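Local coordinates for polyporopepsin (Irpex lacteus, PDB 1WKR), which acts as a pepsin-like aspartic endopeptidase that cleaves proteins with broad specificity and clots milk, at residues L242-T247 against G283-S288; A248-L253 against W274-N279; L40-S45 against S93-F98; A187-N192 against Y320-K325. All blocks are in the same frame, centred on the assembly; numbering follows the deposited sequence.

Overall arrangement
Following the chain from its N terminus, interaction 3 closes first: residues 93-98 return to 40-45 after the strand-rich excursion between them, within the N-terminal lobe and beside the substrate cleft. Interaction 4 opens later, at 187-192, and closes only at 320-325, tying the start of strand 190-197 to strand 316-321 of the sheet between the lobes. The loop it closes encloses both remaining contacts. Interaction 1 joins 242-247 to 283-288 and in turn surrounds interaction 2, which joins 248-253 to 274-279; no two contacts cross. Interactions 1 and 2 have centres about 7 Å apart and touch through Asn279 and Ser288, whereas interactions 3 and 4 touch neither these nor each other.

Interaction 1 (L242-T247 against G283-S288); sequences LLRLTT and GGSASS
The weakly bonded strand 243-245 runs past the irregular loop 283-288 with no backbone hydrogen bond between the two segments, and the Arg244 side chain crosses from one to the other, toward Ser285 and Ser288. That chain is extended from CG to NE, with CG anti to the backbone N (chi1 -174°), which carries the guanidinium across to the loop. Ser288 CB lies over one face of the guanidinium, and Ser288 OG is 2.8 Å from Arg244 NH1. Ser285 OG approaches at the edge, in the guanidinium plane, 3.3 Å from Arg244 NH1. The two serine hydroxyls share a hydrogen bond of 2.6 Å between Ser285 OG and Ser288 OG. With an alanine in place of Arg244, this hydroxyl pair would probably lose its positively charged neighbour and a gap would open above Ser288. A second link runs through a water, 3.0 Å from Thr247 OG1, that donates to Ser287 O at 3.3 Å. In the C-terminal lobe, strand 243-245 lies between strands 235-236 and 289-295, bonding through its backbone to Val235 on one and to Val289 and Leu291 on the other. Leu243 packs against helix 222-232, while Arg244 also touches Tyr290 of strand 289-295.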
loop_
_atom_site.group_PDB
_atom_site.type_symbol
_atom_site.label_atom_id
_atom_site.label_comp_id
_atom_site.label_asym_id
_atom_site.label_seq_id
_atom_site.Cartn_x
_atom_site.Cartn_y
_atom_site.Cartn_z
ATOM N N LEU A 242 16.043 10.057 4.619
ATOM C CA LEU A 242 16.097 9.520 3.212
ATOM C C LEU A 242 17.485 9.606 2.710
ATOM O O LEU A 242 18.321 10.492 3.168
ATOM C CB LEU A 242 15.149 10.311 2.357
ATOM C CG LEU A 242 13.637 10.239 2.762
ATOM C CD1 LEU A 242 12.812 11.010 1.787
ATOM C CD2 LEU A 242 13.154 8.779 2.833
ATOM N N LEU A 243 17.853 8.869 1.703
ATOM C CA LEU A 243 19.116 9.086 0.981
ATOM C C LEU A 243 19.049 10.396 0.250
ATOM O O LEU A 243 17.972 10.838 -0.153
ATOM C CB LEU A 243 19.280 7.983 -0.019
ATOM C CG LEU A 243 19.629 6.601 0.524
ATOM C CD1 LEU A 243 19.605 5.544 -0.592
ATOM C CD2 LEU A 243 20.961 6.581 1.260
ATOM N N ARG A 244 20.184 11.045 0.057
ATOM C CA ARG A 244 20.278 12.294 -0.681
ATOM C C ARG A 244 21.307 12.153 -1.808
ATOM O O ARG A 244 22.329 11.516 -1.667
ATOM C CB ARG A 244 20.664 13.467 0.212
ATOM C CG ARG A 244 20.656 14.842 -0.427
ATOM C CD ARG A 244 21.112 16.071 0.514
ATOM N NE ARG A 244 21.388 17.325 -0.379
ATOM C CZ ARG A 244 20.749 18.447 -0.299
ATOM N NH1 ARG A 244 19.824 18.774 0.652
ATOM N NH2 ARG A 244 20.937 19.339 -1.267
ATOM N N LEU A 245 20.988 12.822 -2.934
ATOM C CA LEU A 245 21.907 12.941 -4.071
ATOM C C LEU A 245 22.243 14.453 -4.255
ATOM O O LEU A 245 21.452 15.294 -4.052
ATOM C CB LEU A 245 21.203 12.483 -5.390
ATOM C CG LEU A 245 20.811 11.015 -5.433
ATOM C CD1 LEU A 245 20.203 10.733 -6.820
ATOM C CD2 LEU A 245 22.035 10.131 -5.193
ATOM N N THR A 246 23.483 14.637 -4.758
ATOM C CA THR A 246 23.827 15.970 -5.285
ATOM C C THR A 246 23.135 16.215 -6.618
ATOM O O THR A 246 22.564 15.330 -7.253
ATOM C CB THR A 246 25.342 16.053 -5.538
ATOM O OG1 THR A 246 25.712 15.117 -6.555
ATOM C CG2 THR A 246 26.159 15.778 -4.251
ATOM N N THR A 247 23.235 17.468 -7.073
ATOM C CA THR A 247 22.709 17.832 -8.383
ATOM C C THR A 247 23.318 16.951 -9.477
ATOM O O THR A 247 22.570 16.400 -10.328
ATOM C CB THR A 247 23.105 19.341 -8.628
ATOM O OG1 THR A 247 22.288 20.084 -7.745
ATOM C CG2 THR A 247 22.768 19.781 -10.060
ATOM N N GLY A 283 11.068 17.063 6.135
ATOM C CA GLY A 283 12.176 17.696 6.945
ATOM C C GLY A 283 13.348 18.137 6.083
ATOM O O GLY A 283 14.322 18.457 6.565
ATOM N N GLY A 284 13.128 18.065 4.760
ATOM C CA GLY A 284 14.243 18.364 3.820
ATOM C C GLY A 284 14.247 19.930 3.435
ATOM O O GLY A 284 13.319 20.594 3.818
ATOM N N SER A 285 15.256 20.155 2.723
ATOM C CA SER A 285 15.351 21.616 2.246
ATOM C C SER A 285 15.033 21.733 0.813
ATOM O O SER A 285 15.002 20.664 0.058
ATOM C CB SER A 285 16.639 22.017 2.392
ATOM O OG SER A 285 17.881 21.157 1.740
ATOM N N ALA A 286 14.668 22.890 0.353
ATOM C CA ALA A 286 14.291 23.119 -0.992
ATOM C C ALA A 286 15.464 22.910 -1.892
ATOM O O ALA A 286 16.618 23.026 -1.528
ATOM C CB ALA A 286 13.780 24.604 -1.174
ATOM N N SER A 287 15.176 22.604 -3.187
ATOM C CA SER A 287 16.173 22.476 -4.282
ATOM C C SER A 287 17.156 21.356 -3.858
ATOM O O SER A 287 18.420 21.572 -3.987
ATOM C CB SER A 287 16.930 23.751 -4.554
ATOM O OG SER A 287 15.981 24.745 -4.987
ATOM N N SER A 288 16.688 20.357 -3.280
ATOM C CA SER A 288 17.473 19.172 -2.805
ATOM C C SER A 288 16.782 17.886 -3.260
ATOM O O SER A 288 15.574 17.872 -3.411
ATOM C CB SER A 288 17.472 19.111 -1.280
ATOM O OG SER A 288 17.953 20.398 -0.740
HETATM O O HOH W 1 19.866 19.513 -6.119
#

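Interaction 2 (A248-L253 against W274-N279); sequences AQYANL and WPRNLN
The Tyr250 ring and the Arg276 guanidinium meet at a slant, their planes 66° apart. Arg276 NH1 comes within 3.9 Å of Tyr250 CE2, and Arg276 NH2 lies 4.0 Å from the same carbon. Tyr250 reaches this point because CG is anti to its backbone N (chi1 177°), sending the ring out from helix 247-251. Its hydroxyl is hydrogen-bonded to the side chain of Asn270. Arg276 bends at chi3 (-75°), and its NE forms a salt bridge with the C-terminal carboxylate of Asn340, which probably helps hold the planar group beside the ring. The contact joins Tyr250 of helix 247-251 to a 3-10 turn at 276-279 on the surface of the C-terminal lobe of this pepsin-like fold, far from the catalytic aspartates. Trp274, two residues before the turn, donates from NE1 to Leu278 O at 3.0 Å; the carbonyl oxygen lies near the indole plane, while the donor sits above the carbonyl plane. Pro275 CD rests over one face of the indole, offset toward its rim. Arg276 and Tyr250 both also pack on Val289 of strand 289-295.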
loop_
_atom_site.group_PDB
_atom_site.type_symbol
_atom_site.label_atom_id
_atom_site.label_comp_id
_atom_site.label_asym_id
_atom_site.label_seq_id
_atom_site.Cartn_x
_atom_site.Cartn_y
_atom_site.Cartn_z
ATOM N N ALA A 248 24.600 16.764 -9.489
ATOM C CA ALA A 248 25.212 15.955 -10.491
ATOM C C ALA A 248 24.784 14.521 -10.425
ATOM O O ALA A 248 24.570 13.812 -11.401
ATOM C CB ALA A 248 26.766 16.038 -10.380
ATOM N N GLN A 249 24.687 13.967 -9.170
ATOM C CA GLN A 249 24.305 12.573 -9.046
ATOM C C GLN A 249 22.816 12.368 -9.495
ATOM O O GLN A 249 22.562 11.330 -10.079
ATOM C CB GLN A 249 24.418 12.144 -7.548
ATOM C CG GLN A 249 25.925 11.984 -7.170
ATOM C CD GLN A 249 26.046 11.859 -5.634
ATOM O OE1 GLN A 249 25.182 12.214 -4.869
ATOM N NE2 GLN A 249 27.190 11.246 -5.241
ATOM N N TYR A 250 21.959 13.334 -9.275
ATOM C CA TYR A 250 20.586 13.203 -9.808
ATOM C C TYR A 250 20.595 13.236 -11.326
ATOM O O TYR A 250 19.940 12.435 -11.969
ATOM C CB TYR A 250 19.654 14.252 -9.240
ATOM C CG TYR A 250 18.267 14.118 -9.862
ATOM C CD1 TYR A 250 17.467 12.983 -9.625
ATOM C CD2 TYR A 250 17.774 15.059 -10.772
ATOM C CE1 TYR A 250 16.250 12.786 -10.243
ATOM C CE2 TYR A 250 16.532 14.897 -11.384
ATOM C CZ TYR A 250 15.792 13.733 -11.108
ATOM O OH TYR A 250 14.593 13.564 -11.732
ATOM N N ALA A 251 21.421 14.145 -11.900
ATOM C CA ALA A 251 21.494 14.190 -13.366
ATOM C C ALA A 251 21.927 12.863 -13.965
ATOM O O ALA A 251 21.507 12.465 -15.027
ATOM C CB ALA A 251 22.422 15.289 -13.799
ATOM N N ASN A 252 22.789 12.124 -13.251
ATOM C CA ASN A 252 23.295 10.822 -13.646
ATOM C C ASN A 252 22.512 9.648 -13.158
ATOM O O ASN A 252 22.864 8.477 -13.427
ATOM C CB ASN A 252 24.770 10.703 -13.190
ATOM C CG ASN A 252 25.673 11.543 -14.047
ATOM O OD1 ASN A 252 25.673 11.454 -15.262
ATOM N ND2 ASN A 252 26.369 12.425 -13.379
ATOM N N LEU A 253 21.436 9.867 -12.413
ATOM C CA LEU A 253 20.622 8.765 -11.862
ATOM C C LEU A 253 19.961 7.971 -12.963
ATOM O O LEU A 253 19.293 8.553 -13.824
ATOM C CB LEU A 253 19.595 9.339 -10.890
ATOM C CG LEU A 253 18.725 8.305 -10.128
ATOM C CD1 LEU A 253 19.534 7.377 -9.256
ATOM C CD2 LEU A 253 17.652 9.016 -9.290
ATOM N N TRP A 274 11.636 11.964 -3.867
ATOM C CA TRP A 274 10.511 12.584 -3.201
ATOM C C TRP A 274 10.099 13.854 -3.959
ATOM O O TRP A 274 11.026 14.538 -4.492
ATOM C CB TRP A 274 10.909 12.902 -1.752
ATOM C CG TRP A 274 9.847 13.500 -0.910
ATOM C CD1 TRP A 274 9.550 14.791 -0.744
ATOM C CD2 TRP A 274 8.862 12.762 -0.139
ATOM N NE1 TRP A 274 8.432 14.962 0.071
ATOM C CE2 TRP A 274 8.014 13.726 0.427
ATOM C CE3 TRP A 274 8.588 11.416 0.069
ATOM C CZ2 TRP A 274 6.863 13.379 1.254
ATOM C CZ3 TRP A 274 7.545 11.042 0.920
ATOM C CH2 TRP A 274 6.662 12.006 1.441
ATOM N N PRO A 275 8.844 14.195 -4.062
ATOM C CA PRO A 275 8.455 15.444 -4.769
ATOM C C PRO A 275 9.124 16.657 -4.143
ATOM O O PRO A 275 8.867 17.015 -2.983
ATOM C CB PRO A 275 6.927 15.468 -4.603
ATOM C CG PRO A 275 6.585 14.534 -3.479
ATOM C CD PRO A 275 7.657 13.461 -3.586
ATOM N N ARG A 276 10.014 17.300 -4.925
ATOM C CA ARG A 276 10.882 18.312 -4.341
ATOM C C ARG A 276 10.147 19.568 -3.862
ATOM O O ARG A 276 10.600 20.168 -2.853
ATOM C CB ARG A 276 11.959 18.703 -5.328
ATOM C CG ARG A 276 13.000 17.598 -5.478
ATOM C CD ARG A 276 14.008 17.851 -6.576
ATOM N NE ARG A 276 13.393 17.620 -7.903
ATOM C CZ ARG A 276 14.109 17.570 -9.039
ATOM N NH1 ARG A 276 15.408 17.869 -9.047
ATOM N NH2 ARG A 276 13.522 17.192 -10.164
ATOM N N ASN A 277 9.012 19.872 -4.424
ATOM C CA ASN A 277 8.254 21.040 -3.914
ATOM C C ASN A 277 7.677 20.742 -2.623
ATOM O O ASN A 277 7.199 21.696 -1.919
ATOM C CB ASN A 277 7.218 21.529 -4.927
ATOM C CG ASN A 277 6.028 20.704 -5.032
ATOM O OD1 ASN A 277 6.054 19.458 -5.313
ATOM N ND2 ASN A 277 4.822 21.225 -4.734
ATOM N N LEU A 278 7.655 19.493 -2.127
ATOM C CA LEU A 278 7.160 19.009 -0.845
ATOM C C LEU A 278 8.232 18.511 0.039
ATOM O O LEU A 278 8.008 17.747 0.971
ATOM C CB LEU A 278 6.058 17.965 -1.113
ATOM C CG LEU A 278 4.875 18.446 -1.926
ATOM C CD1 LEU A 278 3.955 17.220 -2.308
ATOM C CD2 LEU A 278 4.071 19.487 -1.094
ATOM N N ASN A 279 9.513 18.908 -0.210
ATOM C CA ASN A 279 10.592 18.455 0.609
ATOM C C ASN A 279 10.422 18.797 2.126
ATOM O O ASN A 279 10.889 18.094 2.984
ATOM C CB ASN A 279 11.966 19.001 0.141
ATOM C CG ASN A 279 12.543 18.265 -1.004
ATOM O OD1 ASN A 279 12.094 17.141 -1.359
ATOM N ND2 ASN A 279 13.563 18.832 -1.665
#

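Interaction 3 (L40-S45 against S93-F98); sequences LGADKS and SRDSGF. With SO4 (sulfate ion), chain F; SO4 (sulfate ion), chain G; SO4 (sulfate ion), chain D.
At the substrate cleft of the N-terminal lobe, Ala42 meets Asp95 and Phe98, the latter a residue that packs against the bound inhibitor. The Ala42 methyl makes the direct contact: CB lies 3.6 Å from Asp95 OD2 and 3.9 Å from Phe98 CB. Asp95 places CG between its backbone N and carbonyl carbon (chi1 63°), which lays the carboxylate alongside Ala42. Two waters extend the approach. One is 3.0 Å from Gly41 O and 3.2 Å from Asp95 OD1; the other is 2.6 Å from Ala42 O and 2.7 Å from Asp95 OD2. With other acceptors close by, neither water can satisfy every one of them at the same time. Beyond Asp95, sulfate ions, probably from the crystallisation liquor, accept hydrogen bonds from the chain: Asp95 N donates at 3.0 Å to O4 of the sulfate of chain F, while Arg94 NH1 donates to O3 of the same ion, and Gly97 N donates to the sulfate of chain G. Phe98 makes edge-to-face pairs with Trp39 and Tyr63. Ser93 and Arg94 form a classic beta bulge opposite Ser69 of strand 67-79, where strand 82-96 turns a corner; strand 39-40, just before Ala42, runs parallel to 82-96.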
loop_
_atom_site.group_PDB
_atom_site.type_symbol
_atom_site.label_atom_id
_atom_site.label_comp_id
_atom_site.label_asym_id
_atom_site.label_seq_id
_atom_site.Cartn_x
_atom_site.Cartn_y
_atom_site.Cartn_z
ATOM N N LEU A 40 -11.242 1.580 12.838
ATOM C CA LEU A 40 -11.360 3.026 13.014
ATOM C C LEU A 40 -11.182 3.351 14.518
ATOM O O LEU A 40 -11.090 2.448 15.355
ATOM C CB LEU A 40 -12.711 3.556 12.455
ATOM C CG LEU A 40 -13.965 2.937 13.052
ATOM C CD1 LEU A 40 -14.391 3.590 14.406
ATOM C CD2 LEU A 40 -15.102 3.109 12.042
ATOM N N GLY A 41 -11.111 4.639 14.821
ATOM C CA GLY A 41 -10.999 5.075 16.241
ATOM C C GLY A 41 -9.725 5.789 16.475
ATOM O O GLY A 41 -9.479 6.206 17.660
ATOM N N ALA A 42 -8.813 5.966 15.511
ATOM C CA ALA A 42 -7.593 6.759 15.729
ATOM C C ALA A 42 -7.848 8.201 15.805
ATOM O O ALA A 42 -6.915 9.003 16.232
ATOM C CB ALA A 42 -6.547 6.452 14.619
ATOM N N ASP A 43 -8.969 8.695 15.400
ATOM C CA ASP A 43 -9.311 10.173 15.455
ATOM C C ASP A 43 -10.749 10.272 15.898
ATOM O O ASP A 43 -11.031 10.245 17.136
ATOM C CB ASP A 43 -8.991 10.840 14.192
ATOM C CG ASP A 43 -9.269 12.345 14.227
ATOM O OD1 ASP A 43 -9.624 12.833 15.299
ATOM O OD2 ASP A 43 -9.187 13.022 13.159
ATOM N N LYS A 44 -11.690 10.335 14.977
ATOM C CA LYS A 44 -13.138 10.422 15.344
ATOM C C LYS A 44 -13.506 9.229 16.195
ATOM O O LYS A 44 -13.167 8.060 15.949
ATOM C CB LYS A 44 -13.960 10.333 14.079
ATOM C CG LYS A 44 -13.749 11.530 13.160
ATOM C CD LYS A 44 -14.524 11.284 11.799
ATOM C CE LYS A 44 -14.537 12.391 10.836
ATOM N NZ LYS A 44 -15.748 12.693 10.223
ATOM N N SER A 45 -14.370 9.448 17.223
ATOM C CA SER A 45 -14.933 8.381 18.014
ATOM C C SER A 45 -15.889 7.555 17.092
ATOM O O SER A 45 -16.544 8.092 16.229
ATOM C CB SER A 45 -15.760 8.970 19.149
ATOM O OG SER A 45 -14.931 9.756 19.984
ATOM N N SER A 93 -9.084 1.229 20.969
ATOM C CA SER A 93 -8.914 1.985 22.300
ATOM C C SER A 93 -7.480 2.382 22.480
ATOM O O SER A 93 -7.219 3.224 23.334
ATOM C CB SER A 93 -9.398 1.140 23.415
ATOM O OG SER A 93 -8.730 -0.068 23.500
ATOM N N ARG A 94 -6.561 1.755 21.760
ATOM C CA ARG A 94 -5.123 2.149 21.765
ATOM C C ARG A 94 -4.692 2.244 20.292
ATOM O O ARG A 94 -4.999 1.337 19.556
ATOM C CB ARG A 94 -4.240 1.067 22.518
ATOM C CG ARG A 94 -4.560 0.889 24.039
ATOM C CD ARG A 94 -4.476 2.181 24.797
ATOM N NE ARG A 94 -4.944 2.058 26.186
ATOM C CZ ARG A 94 -5.899 3.079 26.652
ATOM N NH1 ARG A 94 -6.090 4.350 25.950
ATOM N NH2 ARG A 94 -6.539 2.959 27.766
ATOM N N ASP A 95 -3.880 3.241 19.948
ATOM C CA ASP A 95 -3.257 3.225 18.579
ATOM C C ASP A 95 -2.018 4.108 18.592
ATOM O O ASP A 95 -1.942 5.128 19.336
ATOM C CB ASP A 95 -4.256 3.702 17.484
ATOM C CG ASP A 95 -4.667 5.096 17.703
ATOM O OD1 ASP A 95 -5.603 5.408 18.401
ATOM O OD2 ASP A 95 -3.988 6.030 17.087
ATOM N N SER A 96 -1.060 3.736 17.794
ATOM C CA SER A 96 0.208 4.506 17.574
ATOM C C SER A 96 0.559 4.398 16.090
ATOM O O SER A 96 0.537 3.315 15.541
ATOM C CB SER A 96 1.277 3.925 18.427
ATOM O OG SER A 96 0.956 3.937 19.816
ATOM N N GLY A 97 1.021 5.513 15.541
ATOM C CA GLY A 97 1.516 5.516 14.142
ATOM C C GLY A 97 0.500 6.012 13.102
ATOM O O GLY A 97 0.748 5.966 11.887
ATOM N N PHE A 98 -0.652 6.499 13.543
ATOM C CA PHE A 98 -1.809 6.813 12.661
ATOM C C PHE A 98 -2.150 8.272 12.560
ATOM O O PHE A 98 -3.266 8.609 12.229
ATOM C CB PHE A 98 -2.968 5.926 13.055
ATOM C CG PHE A 98 -2.618 4.532 12.713
ATOM C CD1 PHE A 98 -2.653 4.080 11.359
ATOM C CD2 PHE A 98 -2.161 3.557 13.680
ATOM C CE1 PHE A 98 -2.206 2.821 10.999
ATOM C CE2 PHE A 98 -1.769 2.328 13.311
ATOM C CZ PHE A 98 -1.789 1.964 11.997
HETATM S S SO4 F . -2.966 5.525 22.956
HETATM O O1 SO4 F . -2.155 6.852 22.644
HETATM O O2 SO4 F . -2.341 4.321 22.798
HETATM O O3 SO4 F . -3.542 5.658 24.380
HETATM O O4 SO4 F . -4.131 5.553 21.911
HETATM S S SO4 G . 1.429 8.331 18.023
HETATM O O1 SO4 G . 2.279 7.469 19.188
HETATM O O2 SO4 G . 1.799 9.904 18.444
HETATM O O3 SO4 G . 1.940 8.065 16.621
HETATM O O4 SO4 G . -0.212 8.319 18.206
HETATM S S SO4 D . -11.342 -2.025 24.716
HETATM O O1 SO4 D . -12.441 -0.978 25.383
HETATM O O2 SO4 D . -11.613 -1.938 23.245
HETATM O O3 SO4 D . -10.052 -1.511 25.007
HETATM O O4 SO4 D . -11.528 -3.345 25.171
HETATM O O HOH W 2 -7.536 7.739 19.343
HETATM O O HOH W 3 -4.708 8.558 17.485
#

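Interaction 4 (A187-N192 against Y320-K325); sequences AYWGIN and YDTTNK
Trp189 and Tyr320 form the centre of this buried contact, with Tyr320 placed over one face of the indole. Tyr320 CB sits almost straight above the six-membered ring of Trp189, 3.6 Å from the centroid and 9° off the normal, a CH-pi contact. The Tyr320 ring then presents an edge to the five-membered ring in a T-shaped pair with planes at 77°, and Tyr320 CD2 comes within 3.5 Å of Trp189 CG. Trp189 CG lies anti to the carbonyl carbon (chi1 -72°), which turns the indole under Tyr320. Its far rim meets backbone and hydroxyl: Trp189 CH2 is 3.4 Å from Tyr320 C and 3.4 Å from Thr322 OG1, which lies near the ring plane. A leucine in place of Trp189 would probably leave the Tyr320 ring without the face it abuts and open a gap beside Thr322. Outside the first shell, hydrogen bonds hold both aromatic residues at their polar ends: Trp189 NE1 donates to Val107 O, and Tyr320 OH pairs with Ser318 OG. Asp321 makes an Asx motif, accepting Asn324 N on OD1 at 3.0 Å, while Asn324 ND2 bonds to Asp321 OD2; Arg326 NE also forms a salt bridge with OD2. These bonds probably help hold the turn after Tyr320. Trp189 centres an inverse gamma turn leading into strand 190-197, and the preceding Tyr188 hydrogen-bonds through OH to the inhibitor backbone. Strand 316-321, paired with 142-146 and 326-331, belongs to the interlobe sheet characteristic of pepsin-like proteinases, joined here to strand 190-197 close to the active site, the Trp189 side chain being about 8 Å from that of Asp32.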
loop_
_atom_site.group_PDB
_atom_site.type_symbol
_atom_site.label_atom_id
_atom_site.label_comp_id
_atom_site.label_asym_id
_atom_site.label_seq_id
_atom_site.Cartn_x
_atom_site.Cartn_y
_atom_site.Cartn_z
ATOM N N ALA A 187 1.787 -14.676 2.455
ATOM C CA ALA A 187 0.608 -14.322 3.279
ATOM C C ALA A 187 0.033 -13.000 2.851
ATOM O O ALA A 187 -1.091 -12.645 3.218
ATOM C CB ALA A 187 1.042 -14.283 4.747
ATOM N N TYR A 188 0.831 -12.141 2.167
ATOM C CA TYR A 188 0.453 -10.789 1.720
ATOM C C TYR A 188 0.156 -10.847 0.269
ATOM O O TYR A 188 -0.016 -11.925 -0.344
ATOM C CB TYR A 188 1.642 -9.847 2.067
ATOM C CG TYR A 188 2.080 -9.804 3.493
ATOM C CD1 TYR A 188 2.945 -10.862 3.996
ATOM C CD2 TYR A 188 1.673 -8.836 4.380
ATOM C CE1 TYR A 188 3.307 -10.856 5.335
ATOM C CE2 TYR A 188 2.031 -8.884 5.735
ATOM C CZ TYR A 188 2.871 -9.880 6.160
ATOM O OH TYR A 188 3.233 -9.949 7.511
ATOM N N TRP A 189 0.097 -9.668 -0.392
ATOM C CA TRP A 189 0.079 -9.629 -1.868
ATOM C C TRP A 189 1.522 -9.775 -2.303
ATOM O O TRP A 189 2.220 -8.809 -2.642
ATOM C CB TRP A 189 -0.561 -8.317 -2.365
ATOM C CG TRP A 189 -2.064 -8.381 -2.107
ATOM C CD1 TRP A 189 -2.756 -7.759 -1.102
ATOM C CD2 TRP A 189 -3.018 -9.141 -2.826
ATOM N NE1 TRP A 189 -4.110 -8.080 -1.171
ATOM C CE2 TRP A 189 -4.272 -8.950 -2.222
ATOM C CE3 TRP A 189 -2.931 -9.968 -3.957
ATOM C CZ2 TRP A 189 -5.420 -9.546 -2.699
ATOM C CZ3 TRP A 189 -4.075 -10.537 -4.441
ATOM C CH2 TRP A 189 -5.304 -10.338 -3.826
ATOM N N GLY A 190 1.999 -11.031 -2.206
ATOM C CA GLY A 190 3.447 -11.355 -2.384
ATOM C C GLY A 190 3.718 -11.825 -3.758
ATOM O O GLY A 190 2.966 -12.623 -4.342
ATOM N N ILE A 191 4.821 -11.334 -4.316
ATOM C CA ILE A 191 5.247 -11.696 -5.652
ATOM C C ILE A 191 6.755 -11.986 -5.643
ATOM O O ILE A 191 7.460 -11.629 -4.705
ATOM C CB ILE A 191 4.944 -10.575 -6.702
ATOM C CG1 ILE A 191 5.762 -9.305 -6.408
ATOM C CG2 ILE A 191 3.435 -10.236 -6.694
ATOM C CD1 ILE A 191 5.654 -8.255 -7.480
ATOM N N ASN A 192 7.225 -12.608 -6.717
ATOM C CA ASN A 192 8.627 -12.698 -7.000
ATOM C C ASN A 192 9.059 -11.629 -7.977
ATOM O O ASN A 192 8.322 -11.370 -8.940
ATOM C CB ASN A 192 8.939 -14.104 -7.562
ATOM C CG ASN A 192 8.516 -15.187 -6.585
ATOM O OD1 ASN A 192 7.795 -16.186 -7.083
ATOM N ND2 ASN A 192 8.773 -15.107 -5.396
ATOM N N TYR A 320 -5.150 -6.538 -7.505
ATOM C CA TYR A 320 -5.036 -7.456 -6.373
ATOM C C TYR A 320 -6.199 -8.466 -6.570
ATOM O O TYR A 320 -7.340 -8.180 -6.244
ATOM C CB TYR A 320 -5.153 -6.717 -5.055
ATOM C CG TYR A 320 -4.098 -5.627 -4.940
ATOM C CD1 TYR A 320 -4.323 -4.380 -5.465
ATOM C CD2 TYR A 320 -2.858 -5.898 -4.382
ATOM C CE1 TYR A 320 -3.342 -3.394 -5.490
ATOM C CE2 TYR A 320 -1.844 -4.879 -4.364
ATOM C CZ TYR A 320 -2.139 -3.679 -4.929
ATOM O OH TYR A 320 -1.143 -2.686 -4.942
ATOM N N ASP A 321 -5.887 -9.577 -7.235
ATOM C CA ASP A 321 -6.935 -10.514 -7.692
ATOM C C ASP A 321 -7.021 -11.705 -6.743
ATOM O O ASP A 321 -6.183 -12.599 -6.785
ATOM C CB ASP A 321 -6.549 -10.924 -9.128
ATOM C CG ASP A 321 -7.584 -11.804 -9.792
ATOM O OD1 ASP A 321 -8.480 -12.341 -9.107
ATOM O OD2 ASP A 321 -7.514 -11.983 -11.033
ATOM N N THR A 322 -7.998 -11.651 -5.864
ATOM C CA THR A 322 -8.210 -12.774 -4.917
ATOM C C THR A 322 -8.739 -14.022 -5.586
ATOM O O THR A 322 -8.251 -15.107 -5.343
ATOM C CB THR A 322 -9.174 -12.353 -3.781
ATOM O OG1 THR A 322 -8.504 -11.299 -3.021
ATOM C CG2 THR A 322 -9.476 -13.552 -2.834
ATOM N N THR A 323 -9.701 -13.853 -6.495
ATOM C CA THR A 323 -10.267 -15.024 -7.186
ATOM C C THR A 323 -9.178 -15.866 -7.814
ATOM O O THR A 323 -9.200 -17.125 -7.722
ATOM C CB THR A 323 -11.261 -14.536 -8.236
ATOM O OG1 THR A 323 -12.447 -14.080 -7.578
ATOM C CG2 THR A 323 -11.674 -15.661 -9.195
ATOM N N ASN A 324 -8.204 -15.255 -8.500
ATOM C CA ASN A 324 -7.159 -15.969 -9.220
ATOM C C ASN A 324 -5.850 -16.066 -8.436
ATOM O O ASN A 324 -4.926 -16.660 -8.939
ATOM C CB ASN A 324 -6.941 -15.316 -10.610
ATOM C CG ASN A 324 -8.149 -15.482 -11.496
ATOM O OD1 ASN A 324 -8.609 -16.646 -11.636
ATOM N ND2 ASN A 324 -8.691 -14.440 -12.007
ATOM N N LYS A 325 -5.794 -15.496 -7.242
ATOM C CA LYS A 325 -4.567 -15.475 -6.454
ATOM C C LYS A 325 -3.352 -15.029 -7.271
ATOM O O LYS A 325 -2.358 -15.715 -7.461
ATOM C CB LYS A 325 -4.254 -16.833 -5.767
ATOM C CG LYS A 325 -5.303 -17.223 -4.687
ATOM C CD LYS A 325 -5.290 -16.308 -3.518
ATOM C CE LYS A 325 -3.921 -16.165 -2.788
ATOM N NZ LYS A 325 -3.481 -17.546 -2.201
#